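Local atomic coordinates of programmed cell death 6-interacting protein (Homo sapiens, PDB entry 5WA1), a protein that sorts cargo into multivesicular bodies and works in cytokinesis and membrane repair, represented here by its Bro1 domain, which contains the region that interacts with CHMP4 proteins. Residues A[92-97]-A[367-372]; A[61-66]-A[374-379]; A[84-89]-A[149-154]; A[29-34]-A[144-149]; A[176-181]-A[359-364]. All coordinates share one frame; numbering follows the deposited sequence.

Interaction 1. Residues A[92-97]-A[367-372]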
# COMPACT_ATOMS: atom_id res chain seq x y z
N TYR A 92 12.06 12.51 -9.07
CA TYR A 92 12.59 11.90 -10.29
C TYR A 92 11.47 11.35 -11.17
O TYR A 92 11.57 11.41 -12.40
CB TYR A 92 13.61 10.82 -9.93
CG TYR A 92 14.17 10.08 -11.13
CD1 TYR A 92 14.96 10.74 -12.07
CD2 TYR A 92 13.91 8.73 -11.32
CE1 TYR A 92 15.47 10.07 -13.17
CE2 TYR A 92 14.42 8.05 -12.42
CZ TYR A 92 15.20 8.73 -13.34
OH TYR A 92 15.71 8.07 -14.43
N TYR A 93 10.39 10.84 -10.57
CA TYR A 93 9.24 10.43 -11.37
C TYR A 93 8.60 11.62 -12.08
O TYR A 93 8.26 11.53 -13.26
CB TYR A 93 8.20 9.72 -10.49
CG TYR A 93 7.00 9.26 -11.28
CD1 TYR A 93 7.06 8.10 -12.05
CD2 TYR A 93 5.81 9.98 -11.27
CE1 TYR A 93 5.96 7.67 -12.78
CE2 TYR A 93 4.70 9.55 -11.99
CZ TYR A 93 4.79 8.40 -12.74
OH TYR A 93 3.70 7.97 -13.47
N ASP A 94 8.43 12.74 -11.37
CA ASP A 94 7.89 13.94 -12.01
C ASP A 94 8.77 14.39 -13.17
O ASP A 94 8.26 14.79 -14.22
CB ASP A 94 7.76 15.07 -10.99
CG ASP A 94 6.60 14.87 -10.03
OD1 ASP A 94 5.74 14.00 -10.30
OD2 ASP A 94 6.54 15.59 -9.01
N GLN A 95 10.09 14.33 -13.00
CA GLN A 95 10.98 14.85 -14.03
C GLN A 95 10.90 14.01 -15.30
O GLN A 95 10.82 14.56 -16.40
CB GLN A 95 12.41 14.91 -13.50
CG GLN A 95 13.33 15.83 -14.31
CD GLN A 95 12.79 17.24 -14.43
OE1 GLN A 95 13.00 18.08 -13.55
NE2 GLN A 95 12.08 17.50 -15.52
N ILE A 96 10.88 12.68 -15.16
CA ILE A 96 10.81 11.80 -16.32
C ILE A 96 9.50 11.98 -17.07
O ILE A 96 9.47 12.04 -18.31
CB ILE A 96 11.03 10.34 -15.89
CG1 ILE A 96 12.40 10.18 -15.22
CG2 ILE A 96 10.89 9.41 -17.08
CD1 ILE A 96 13.57 10.47 -16.13
N CYS A 97 8.38 12.06 -16.34
CA CYS A 97 7.10 12.30 -17.02
C CYS A 97 7.12 13.61 -17.80
O CYS A 97 6.61 13.68 -18.92
CB CYS A 97 5.96 12.28 -16.00
SG CYS A 97 5.77 10.69 -15.18
N PRO A 367 2.47 17.13 -10.88
CA PRO A 367 3.54 16.68 -9.98
C PRO A 367 3.07 15.98 -8.70
O PRO A 367 2.19 16.48 -7.99
CB PRO A 367 4.26 17.99 -9.63
CG PRO A 367 3.16 19.00 -9.65
CD PRO A 367 2.22 18.58 -10.75
N ILE A 368 3.66 14.82 -8.40
CA ILE A 368 3.40 14.16 -7.12
C ILE A 368 4.44 14.52 -6.06
O ILE A 368 4.23 14.22 -4.88
CB ILE A 368 3.32 12.62 -7.26
CG1 ILE A 368 4.64 12.01 -7.76
CG2 ILE A 368 2.17 12.21 -8.16
CD1 ILE A 368 4.55 10.47 -7.93
N SER A 369 5.54 15.17 -6.44
CA SER A 369 6.52 15.65 -5.48
C SER A 369 6.23 17.10 -5.09
O SER A 369 5.58 17.85 -5.82
CB SER A 369 7.94 15.54 -6.05
OG SER A 369 8.20 16.61 -6.95
N GLN A 370 6.74 17.48 -3.92
CA GLN A 370 6.53 18.83 -3.41
C GLN A 370 7.50 19.82 -4.04
O GLN A 370 8.66 19.49 -4.30
CB GLN A 370 6.68 18.87 -1.89
CG GLN A 370 5.55 18.18 -1.15
CD GLN A 370 4.19 18.78 -1.47
OE1 GLN A 370 3.83 19.83 -0.94
NE2 GLN A 370 3.44 18.12 -2.34
N LYS A 371 7.01 21.03 -4.28
CA LYS A 371 7.83 22.13 -4.81
C LYS A 371 8.57 21.69 -6.07
O LYS A 371 9.78 21.92 -6.22
CB LYS A 371 8.79 22.65 -3.74
CG LYS A 371 8.12 23.33 -2.56
CD LYS A 371 9.10 23.64 -1.43
CE LYS A 371 9.62 22.35 -0.79
NZ LYS A 371 10.31 22.61 0.51
N PHE A 372 7.85 21.03 -6.97
CA PHE A 372 8.48 20.51 -8.17
C PHE A 372 8.79 21.64 -9.15
O PHE A 372 8.01 22.57 -9.32
CB PHE A 372 7.59 19.47 -8.85
CG PHE A 372 8.11 19.01 -10.18
CD1 PHE A 372 9.24 18.21 -10.27
CD2 PHE A 372 7.49 19.41 -11.36
CE1 PHE A 372 9.73 17.80 -11.49
CE2 PHE A 372 7.97 19.00 -12.59
CZ PHE A 372 9.10 18.19 -12.66
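Asp-94, near the end of helix 83-97, comes closest by backbone to Pro-367, with 5.5 Å between their CA atoms, where the irregular 367-372 segment turns past the helix. Asp-94 OD1 offers its syn lone pair to Ile-368 N at 2.9 Å, a nearly straight bond of 166°. OD2 takes two donors from Ser-369, the backbone N on the syn side and OG on the anti side. Ser-369 N and Ser-369 OG each lie 2.8 Å from Asp-94 OD2, and both approach from the same face of the carboxylate plane. Three bonds thus fix the rotation of the acid group, and gathering two successive backbone N-H groups and a hydroxyl round one carboxylate would be expected to favour its charged form.

In the fold, this is where the long extended tail after helix 319-340 runs back over the Bro1 domain and is pinned to one of its early helices. Phe-372 lays one ring face on the Asp-94 methylene, CB sitting 3.7 Å from the ring centroid in a CH-pi contact offset toward the rim. Ile-368 has CG1 between its backbone N and carbonyl carbon (chi1 62°), which sets CG1 3.4 Å from Asp-94 OD1. Ile-368 CD1 packs 3.6 Å from CD2 of Tyr-93, the two side chains crossing at about a right angle. Gln-95 crosses Phe-372 in a similar way, OE1 lying 3.9 Å from CE1 of the ring. That amide looks further down the tail: its OE1 accepts from Leu-375 N, while NE2 faces Asp-374 at a doubtfully short distance.

Interaction 2. Residues A[61-66]-A[374-379]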
# COMPACT_ATOMS: atom_id res chain seq x y z
N CYS A 61 22.27 21.29 -21.38
CA CYS A 61 23.31 20.33 -21.01
C CYS A 61 23.53 20.30 -19.51
O CYS A 61 23.85 19.24 -18.95
CB CYS A 61 24.62 20.67 -21.73
SG CYS A 61 26.01 19.62 -21.25
N ARG A 62 23.38 21.45 -18.84
CA ARG A 62 23.48 21.47 -17.38
C ARG A 62 22.31 20.72 -16.75
O ARG A 62 22.51 19.89 -15.86
CB ARG A 62 23.51 22.92 -16.89
CG ARG A 62 23.62 23.05 -15.38
CD ARG A 62 23.85 24.50 -14.97
NE ARG A 62 25.04 25.07 -15.60
CZ ARG A 62 25.01 25.88 -16.66
NH1 ARG A 62 23.85 26.22 -17.20
NH2 ARG A 62 26.14 26.36 -17.17
N ALA A 63 21.09 20.98 -17.21
CA ALA A 63 19.92 20.29 -16.69
C ALA A 63 19.97 18.80 -16.98
O ALA A 63 19.48 18.00 -16.18
CB ALA A 63 18.64 20.91 -17.26
N ALA A 64 20.56 18.41 -18.11
CA ALA A 64 20.73 16.98 -18.38
C ALA A 64 21.72 16.37 -17.39
O ALA A 64 21.51 15.24 -16.92
CB ALA A 64 21.20 16.76 -19.81
N GLU A 65 22.78 17.10 -17.06
CA GLU A 65 23.71 16.63 -16.04
C GLU A 65 23.03 16.51 -14.68
O GLU A 65 23.33 15.59 -13.90
CB GLU A 65 24.91 17.58 -15.95
CG GLU A 65 26.16 16.91 -15.45
CD GLU A 65 26.67 15.87 -16.43
OE1 GLU A 65 26.87 16.23 -17.61
OE2 GLU A 65 26.85 14.70 -16.02
N GLU A 66 22.13 17.44 -14.36
CA GLU A 66 21.41 17.36 -13.10
C GLU A 66 20.39 16.22 -13.09
O GLU A 66 20.08 15.69 -12.02
CB GLU A 66 20.71 18.69 -12.80
CG GLU A 66 21.65 19.78 -12.30
CD GLU A 66 22.38 19.38 -11.02
OE1 GLU A 66 23.62 19.26 -11.06
OE2 GLU A 66 21.71 19.18 -9.99
N ASP A 374 10.34 21.66 -13.13
CA ASP A 374 10.88 20.95 -14.29
C ASP A 374 12.22 21.55 -14.70
O ASP A 374 12.33 22.77 -14.88
CB ASP A 374 9.88 20.98 -15.45
CG ASP A 374 10.41 20.30 -16.73
OD1 ASP A 374 11.39 19.53 -16.65
OD2 ASP A 374 9.83 20.54 -17.81
N LEU A 375 13.23 20.69 -14.85
CA LEU A 375 14.55 21.14 -15.27
C LEU A 375 14.58 21.55 -16.74
O LEU A 375 15.52 22.23 -17.15
CB LEU A 375 15.57 20.03 -15.02
CG LEU A 375 16.00 19.78 -13.58
CD1 LEU A 375 16.72 18.45 -13.46
CD2 LEU A 375 16.89 20.91 -13.09
N PHE A 376 13.58 21.16 -17.52
CA PHE A 376 13.49 21.50 -18.94
C PHE A 376 12.22 22.28 -19.22
O PHE A 376 11.58 22.11 -20.26
CB PHE A 376 13.56 20.24 -19.80
CG PHE A 376 14.81 19.43 -19.60
CD1 PHE A 376 14.85 18.43 -18.65
CD2 PHE A 376 15.93 19.67 -20.38
CE1 PHE A 376 16.00 17.68 -18.47
CE2 PHE A 376 17.08 18.92 -20.20
CZ PHE A 376 17.12 17.93 -19.24
N GLU A 377 11.83 23.15 -18.28
CA GLU A 377 10.56 23.86 -18.40
C GLU A 377 10.60 24.90 -19.51
O GLU A 377 9.60 25.12 -20.20
CB GLU A 377 10.20 24.52 -17.07
CG GLU A 377 8.85 25.20 -17.07
CD GLU A 377 8.53 25.87 -15.75
OE1 GLU A 377 9.39 25.85 -14.85
OE2 GLU A 377 7.41 26.41 -15.61
N LYS A 378 11.75 25.56 -19.70
CA LYS A 378 11.92 26.54 -20.78
C LYS A 378 12.36 25.83 -22.06
O LYS A 378 13.42 26.09 -22.62
CB LYS A 378 12.92 27.61 -20.37
CG LYS A 378 12.53 28.43 -19.16
CD LYS A 378 13.57 29.50 -18.91
CE LYS A 378 13.26 30.33 -17.67
NZ LYS A 378 14.26 31.42 -17.51
N MET A 379 11.52 24.91 -22.52
CA MET A 379 11.85 24.11 -23.69
C MET A 379 10.60 23.61 -24.41
O MET A 379 10.05 24.31 -25.26
CB MET A 379 12.73 22.92 -23.27
CG MET A 379 13.24 22.08 -24.42
SD MET A 379 14.53 20.95 -23.89
CE MET A 379 14.67 19.90 -25.33
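An Asx turn inside a type I beta turn, Asp-374 to Glu-377, presents Leu-375 and Phe-376 to Ala-63 on helix 56-75, so that the last residues of the Bro1 domain construct cover one of its first helices. In the Asx turn, Phe-376 N donates to Asp-374 OD1 at 2.9 Å and 171°, the donor standing well above the carboxylate plane. The beta turn's own backbone bond, Glu-377 N to Asp-374 O, is weak, and the side-chain bond therefore probably does much to keep the turn in shape.

No hydrogen bond joins the two segments; they meet by packing, mostly of carbon groups, some of them against backbone atoms. Ala-63 is the centre of the contact. Its CB comes 3.4 Å from Leu-375 O and 3.9 Å from Leu-375 CB, and it also stands over one face of the Phe-376 ring, 4.1 Å from the centroid, as a CH-pi contact offset toward the rim. The ring reaches the helix backbone with CZ of Phe-376, 3.7 Å from Ala-64 N. The CA atoms of Ala-63 and Leu-375 are 5.6 Å apart, with the alanine methyl between turn and helix.

Beyond the helix, Phe-103 meets the Phe-376 ring edge-to-face and Ile-99 touches it, so the buried ring is packed between helix 56-75 and the loop carrying Ile-99 and Phe-103. Met-379 packs on Ile-46 of helix 39-49. At the more exposed margin, Leu-375 CD1 touches the methylene of Glu-66, CD1 to CB being 4.1 Å.

Interaction 3. Residues A[84-89]-A[149-154]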
# COMPACT_ATOMS: atom_id res chain seq x y z
N GLY A 84 12.78 12.45 2.76
CA GLY A 84 13.74 12.97 1.80
C GLY A 84 14.04 12.00 0.68
O GLY A 84 14.09 12.37 -0.50
N ALA A 85 14.24 10.72 1.02
CA ALA A 85 14.45 9.71 -0.02
C ALA A 85 13.20 9.53 -0.86
O ALA A 85 13.29 9.36 -2.09
CB ALA A 85 14.87 8.39 0.61
N LEU A 86 12.01 9.54 -0.24
CA LEU A 86 10.78 9.41 -1.01
C LEU A 86 10.57 10.62 -1.91
O LEU A 86 10.24 10.47 -3.09
CB LEU A 86 9.57 9.22 -0.07
CG LEU A 86 8.24 9.08 -0.82
CD1 LEU A 86 8.29 7.91 -1.80
CD2 LEU A 86 7.06 8.90 0.14
N GLU A 87 10.77 11.83 -1.38
CA GLU A 87 10.63 13.02 -2.21
C GLU A 87 11.61 13.01 -3.37
O GLU A 87 11.28 13.49 -4.46
CB GLU A 87 10.81 14.28 -1.36
CG GLU A 87 9.59 14.64 -0.52
CD GLU A 87 8.36 14.93 -1.37
OE1 GLU A 87 8.51 15.49 -2.47
OE2 GLU A 87 7.24 14.58 -0.93
N THR A 88 12.82 12.47 -3.17
CA THR A 88 13.76 12.36 -4.28
C THR A 88 13.23 11.40 -5.34
O THR A 88 13.30 11.70 -6.55
CB THR A 88 15.12 11.90 -3.77
OG1 THR A 88 15.63 12.85 -2.83
CG2 THR A 88 16.11 11.77 -4.93
N LEU A 89 12.70 10.26 -4.92
CA LEU A 89 12.05 9.35 -5.87
C LEU A 89 10.87 10.04 -6.56
O LEU A 89 10.73 9.97 -7.78
CB LEU A 89 11.57 8.09 -5.14
CG LEU A 89 12.44 6.86 -5.36
CD1 LEU A 89 11.96 5.72 -4.48
CD2 LEU A 89 12.42 6.46 -6.83
N ALA A 149 5.95 3.70 -4.65
CA ALA A 149 4.94 2.98 -3.89
C ALA A 149 5.57 2.07 -2.84
O ALA A 149 5.13 2.03 -1.69
CB ALA A 149 4.06 2.18 -4.84
N ALA A 150 6.61 1.33 -3.23
CA ALA A 150 7.27 0.41 -2.31
C ALA A 150 7.90 1.15 -1.14
O ALA A 150 7.74 0.75 0.02
CB ALA A 150 8.33 -0.41 -3.06
N LEU A 151 8.65 2.22 -1.42
CA LEU A 151 9.25 2.98 -0.33
C LEU A 151 8.18 3.60 0.55
O LEU A 151 8.31 3.62 1.79
CB LEU A 151 10.22 4.03 -0.89
CG LEU A 151 10.96 4.85 0.17
CD1 LEU A 151 11.81 3.95 1.05
CD2 LEU A 151 11.82 5.96 -0.44
N ALA A 152 7.08 4.09 -0.05
CA ALA A 152 5.98 4.61 0.75
C ALA A 152 5.38 3.53 1.65
O ALA A 152 5.02 3.81 2.81
CB ALA A 152 4.89 5.19 -0.15
N SER A 153 5.27 2.30 1.14
CA SER A 153 4.75 1.21 1.97
C SER A 153 5.71 0.91 3.12
O SER A 153 5.26 0.57 4.22
CB SER A 153 4.52 -0.05 1.13
OG SER A 153 5.74 -0.77 0.92
N GLN A 154 7.02 1.04 2.89
CA GLN A 154 7.97 0.78 3.96
C GLN A 154 7.94 1.88 5.01
O GLN A 154 8.04 1.60 6.21
CB GLN A 154 9.38 0.64 3.38
CG GLN A 154 9.54 -0.56 2.45
CD GLN A 154 10.99 -0.77 2.04
OE1 GLN A 154 11.90 -0.42 2.79
NE2 GLN A 154 11.20 -1.32 0.85
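Leu-151 holds CG anti to its backbone N (chi1 -177°), which puts CG on the side of helix 83-97, and with chi2 at 61° its CD2 comes down on the backbone of Leu-86. Leu-86 likewise has CG anti to its backbone N, and its CD2 lies 4.3 Å from CB of Ala-152. Leu-151 CD2 is the busiest atom here: it lies 3.6 Å from both N and CA of Leu-86 and 4.0 Å from CB of Ala-85. Leu-89 CD1 lies 4.0 Å from the same Leu-151 CD2; there the two leucines pass each other at a slant. One methyl thus fills the groove among Ala-85, Leu-86 and Leu-89.

The two helices run almost antiparallel, their short segments 10.0 Å apart at closest approach with a crossing angle of -163°. They belong to the helical core of the Bro1 domain, a fold grouped with the TPR clan, and pack here without any hydrogen bond between them. Helix 164-191 covers the pair from beside, with His-173 on Leu-86 and Phe-176 on Ala-152, while Leu-70 and Ala-74 of helix 56-75 lie against Thr-88.

Two hydroxyls bond back to their own helices. Thr-88 OG1 gives its proton to Gly-84 O at 2.8 Å, on the face of that carbonyl opposite to the one used by Thr-88 N. Ser-153 OG donates to Ala-150 O at 2.7 Å, and it is also hydrogen-bonded to the backbone N of Val-28 in the loop before helix 39-49.

Interaction 4. Residues A[29-34]-A[144-149]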
# COMPACT_ATOMS: atom_id res chain seq x y z
N GLN A 29 9.61 -4.58 -1.16
CA GLN A 29 11.01 -4.24 -1.43
C GLN A 29 11.12 -3.45 -2.73
O GLN A 29 10.35 -3.65 -3.67
CB GLN A 29 11.86 -5.51 -1.50
CG GLN A 29 11.95 -6.26 -0.18
CD GLN A 29 12.67 -5.46 0.90
OE1 GLN A 29 12.03 -4.86 1.77
NE2 GLN A 29 13.99 -5.47 0.86
N LEU A 30 12.10 -2.55 -2.78
CA LEU A 30 12.31 -1.73 -3.97
C LEU A 30 13.02 -2.54 -5.05
O LEU A 30 13.79 -3.46 -4.76
CB LEU A 30 13.13 -0.48 -3.62
CG LEU A 30 12.43 0.77 -3.08
CD1 LEU A 30 11.74 0.53 -1.74
CD2 LEU A 30 13.42 1.91 -2.96
N LYS A 31 12.76 -2.18 -6.30
CA LYS A 31 13.47 -2.79 -7.42
C LYS A 31 14.85 -2.18 -7.56
O LYS A 31 15.05 -0.98 -7.31
CB LYS A 31 12.68 -2.60 -8.72
CG LYS A 31 11.30 -3.24 -8.71
CD LYS A 31 10.44 -2.82 -9.90
CE LYS A 31 11.06 -3.18 -11.24
NZ LYS A 31 11.55 -4.59 -11.31
N LYS A 32 15.82 -3.00 -7.94
CA LYS A 32 17.18 -2.55 -8.18
C LYS A 32 17.37 -2.25 -9.67
O LYS A 32 16.71 -2.85 -10.53
CB LYS A 32 18.19 -3.60 -7.72
CG LYS A 32 18.09 -3.94 -6.24
CD LYS A 32 18.97 -5.14 -5.91
CE LYS A 32 18.66 -5.69 -4.53
NZ LYS A 32 19.39 -6.97 -4.29
N THR A 33 18.26 -1.31 -9.96
CA THR A 33 18.53 -0.98 -11.35
C THR A 33 20.02 -0.72 -11.50
O THR A 33 20.71 -0.38 -10.53
CB THR A 33 17.72 0.25 -11.82
OG1 THR A 33 18.01 0.52 -13.20
CG2 THR A 33 18.05 1.47 -10.98
N SER A 34 20.51 -0.90 -12.72
CA SER A 34 21.91 -0.61 -13.01
C SER A 34 22.09 0.87 -13.29
O SER A 34 21.18 1.56 -13.75
CB SER A 34 22.38 -1.44 -14.19
OG SER A 34 21.45 -1.33 -15.26
N VAL A 144 10.19 3.21 -11.65
CA VAL A 144 10.38 4.27 -10.66
C VAL A 144 9.11 4.46 -9.83
O VAL A 144 9.18 4.60 -8.61
CB VAL A 144 10.81 5.57 -11.37
CG1 VAL A 144 10.64 6.77 -10.44
CG2 VAL A 144 12.24 5.45 -11.79
N LEU A 145 7.94 4.44 -10.48
CA LEU A 145 6.71 4.58 -9.70
C LEU A 145 6.50 3.39 -8.77
O LEU A 145 5.95 3.55 -7.68
CB LEU A 145 5.50 4.74 -10.63
CG LEU A 145 4.19 5.01 -9.89
CD1 LEU A 145 4.34 6.20 -8.95
CD2 LEU A 145 3.02 5.22 -10.87
N PHE A 146 6.95 2.20 -9.19
CA PHE A 146 6.92 1.04 -8.30
C PHE A 146 7.71 1.30 -7.03
O PHE A 146 7.26 0.98 -5.93
CB PHE A 146 7.48 -0.19 -9.03
CG PHE A 146 7.35 -1.48 -8.25
CD1 PHE A 146 8.30 -1.83 -7.30
CD2 PHE A 146 6.29 -2.33 -8.49
CE1 PHE A 146 8.17 -3.01 -6.58
CE2 PHE A 146 6.16 -3.52 -7.78
CZ PHE A 146 7.10 -3.86 -6.83
N ASN A 147 8.91 1.87 -7.17
CA ASN A 147 9.74 2.12 -6.00
C ASN A 147 9.18 3.24 -5.14
O ASN A 147 9.37 3.22 -3.92
CB ASN A 147 11.19 2.41 -6.43
CG ASN A 147 11.95 1.14 -6.78
OD1 ASN A 147 11.35 0.08 -6.93
ND2 ASN A 147 13.27 1.24 -6.91
N CYS A 148 8.52 4.24 -5.75
CA CYS A 148 7.82 5.23 -4.94
C CYS A 148 6.79 4.55 -4.05
O CYS A 148 6.74 4.78 -2.83
CB CYS A 148 7.13 6.27 -5.82
SG CYS A 148 8.22 7.28 -6.85
N ALA A 149 5.95 3.70 -4.65
CA ALA A 149 4.94 2.98 -3.89
C ALA A 149 5.57 2.07 -2.84
O ALA A 149 5.13 2.03 -1.69
CB ALA A 149 4.06 2.18 -4.84
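Asn-147 and Lys-31 make the tight half of this contact: the asparagine amide of helix 137-157 reads both backbone polar groups of Lys-31. Lys-31 N donates to Asn-147 OD1 at 2.7 Å, tilted out of the plane of that carbonyl, and Asn-147 ND2 returns a bond to Lys-31 O at 2.9 Å. The return bond is straight, 170°, and lies in the amide plane on a lone pair of the acceptor. Asn-147 has CG anti to its carbonyl carbon (chi1 -79°), on the side of the loop, and the two bonds leave the amide little freedom to turn. Leu-30 closes in beside it, CB lying 3.7 Å from ND2 of Asn-147.

Packing continues along Lys-31, whose CD comes 3.5 Å from CD1 of Phe-146, side chain and ring crossing at about a right angle. The amine itself leaves the contact for Lys-117 O and a salt bridge with Asp-199.

The other end is looser. Gln-29, an exposed residue whose CB points away from the helix, contributes its carbonyl: O is 3.7 Å from Phe-146 CE1 at the ring edge, and that buried oxygen has no hydrogen-bond partner in the model.

Lys-32 and Ser-34 pair by backbone bonds with Lys-117 and Thr-115 of strand 114-117. The extended N-terminal segment is therefore held between that strand and helix 137-157, while Phe-146 meets Phe-181 of helix 164-191 edge-to-face.

Interaction 5. Residues A[176-181]-A[359-364]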
# COMPACT_ATOMS: atom_id res chain seq x y z
N PHE A 176 -1.37 6.39 -0.89
CA PHE A 176 -0.50 6.72 -2.01
C PHE A 176 0.03 5.45 -2.69
O PHE A 176 -0.07 5.30 -3.91
CB PHE A 176 0.67 7.59 -1.56
CG PHE A 176 1.73 7.74 -2.61
CD1 PHE A 176 1.57 8.67 -3.63
CD2 PHE A 176 2.83 6.89 -2.65
CE1 PHE A 176 2.53 8.79 -4.64
CE2 PHE A 176 3.78 7.00 -3.65
CZ PHE A 176 3.63 7.95 -4.65
N ALA A 177 0.59 4.52 -1.90
CA ALA A 177 1.10 3.28 -2.48
C ALA A 177 0.00 2.54 -3.23
O ALA A 177 0.23 2.04 -4.35
CB ALA A 177 1.71 2.39 -1.40
N SER A 178 -1.20 2.48 -2.66
CA SER A 178 -2.32 1.82 -3.32
C SER A 178 -2.61 2.46 -4.67
O SER A 178 -2.83 1.76 -5.67
CB SER A 178 -3.57 1.88 -2.44
OG SER A 178 -4.67 1.25 -3.10
N GLY A 179 -2.65 3.80 -4.73
CA GLY A 179 -2.94 4.47 -5.98
C GLY A 179 -1.81 4.36 -6.98
O GLY A 179 -2.04 4.33 -8.20
N ALA A 180 -0.57 4.29 -6.50
CA ALA A 180 0.56 4.19 -7.42
C ALA A 180 0.67 2.79 -8.01
O ALA A 180 0.93 2.65 -9.21
CB ALA A 180 1.86 4.58 -6.72
N PHE A 181 0.49 1.74 -7.20
CA PHE A 181 0.44 0.39 -7.75
C PHE A 181 -0.71 0.27 -8.74
O PHE A 181 -0.59 -0.39 -9.78
CB PHE A 181 0.29 -0.66 -6.65
CG PHE A 181 1.54 -0.87 -5.83
CD1 PHE A 181 2.76 -1.10 -6.44
CD2 PHE A 181 1.48 -0.85 -4.44
CE1 PHE A 181 3.91 -1.30 -5.69
CE2 PHE A 181 2.62 -1.05 -3.68
CZ PHE A 181 3.84 -1.28 -4.29
N VAL A 359 -11.01 5.03 2.93
CA VAL A 359 -9.78 5.08 2.15
C VAL A 359 -10.08 5.05 0.67
O VAL A 359 -11.12 4.54 0.23
CB VAL A 359 -8.83 3.93 2.54
CG1 VAL A 359 -8.40 4.09 3.99
CG2 VAL A 359 -9.52 2.59 2.34
N LYS A 360 -9.16 5.62 -0.11
CA LYS A 360 -9.25 5.66 -1.56
C LYS A 360 -7.84 5.50 -2.12
O LYS A 360 -6.87 5.99 -1.52
CB LYS A 360 -9.88 6.98 -2.03
CG LYS A 360 -10.02 7.13 -3.54
CD LYS A 360 -11.04 6.15 -4.10
CE LYS A 360 -11.00 6.12 -5.63
NZ LYS A 360 -11.93 5.10 -6.19
N SER A 361 -7.71 4.79 -3.24
CA SER A 361 -6.43 4.74 -3.94
C SER A 361 -6.12 6.12 -4.51
O SER A 361 -6.89 6.64 -5.32
CB SER A 361 -6.46 3.69 -5.05
OG SER A 361 -6.70 2.39 -4.53
N THR A 362 -5.03 6.74 -4.05
CA THR A 362 -4.72 8.11 -4.45
C THR A 362 -4.27 8.16 -5.91
O THR A 362 -3.29 7.49 -6.26
CB THR A 362 -3.62 8.68 -3.55
OG1 THR A 362 -4.00 8.54 -2.18
CG2 THR A 362 -3.37 10.16 -3.86
N PRO A 363 -4.95 8.90 -6.77
CA PRO A 363 -4.51 8.99 -8.17
C PRO A 363 -3.16 9.69 -8.26
O PRO A 363 -2.83 10.56 -7.46
CB PRO A 363 -5.61 9.79 -8.86
CG PRO A 363 -6.28 10.55 -7.76
CD PRO A 363 -6.17 9.69 -6.53
N VAL A 364 -2.36 9.28 -9.24
CA VAL A 364 -1.08 9.94 -9.46
C VAL A 364 -1.31 11.07 -10.46
O VAL A 364 -1.79 10.86 -11.58
CB VAL A 364 0.00 8.94 -9.91
CG1 VAL A 364 -0.07 7.68 -9.08
CG2 VAL A 364 -0.05 8.62 -11.38
O HOH W 1 -0.51 7.58 -5.68
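Ser-178 and Ser-361 bring their hydroxyls together, Ser-361 OG donating to Ser-178 OG at 2.7 Å. Ser-178 carries OG anti to its backbone N (chi1 179°) and extends it from helix 164-191 toward the tail; Ser-361 has OG anti to its carbonyl carbon, and that hydroxyl meets it. At the next residue of the helix, Gly-179 has no side chain to hold the tail off. Its CA comes 3.7 Å from CB of Ser-361 and 3.1 Å from O of Thr-362, the latter a CA-H...O contact with 156° at the hydrogen.

Thr-362 stands at the margin, its OG1 3.6 Å from Phe-176 N. Further along, Val-364 points its side chain at the helix, and CG1 rests 3.9 Å from CA of Ala-180. Thr-362 also pairs by backbone with Gln-175, so the extended tail follows this helix of the Bro1 domain over several residues.

A bridging water donates to Phe-176 O at 2.9 Å and to Thr-362 O at 2.8 Å. With one direct hydrogen bond between the segments, the water satisfies two carbonyls that cannot bond each other, and the missing side chain at Gly-179 lets Thr-362 O approach the helix.

How the interactions relate
Along the chain the first segments come in the order of interactions 4, 2, 3, 1 and 5, and all lie within the Bro1 domain. Interactions 1, 2 and 5 are made by the single tail after helix 319-340, which passes helix 164-191, then helix 83-97, then helix 56-75; the centres of interactions 5 and 2 are about 29 Å apart. The centres of interactions 3 and 4 are about 9 Å apart on helix 137-157, and they share Ala-149. Glu-87 accepts from Gln-370 N and so connects interactions 1 and 3. N-terminal segment and C-terminal tail are thus both packed on the early helices, the tail lying in the region that interacts with CHMP4 proteins.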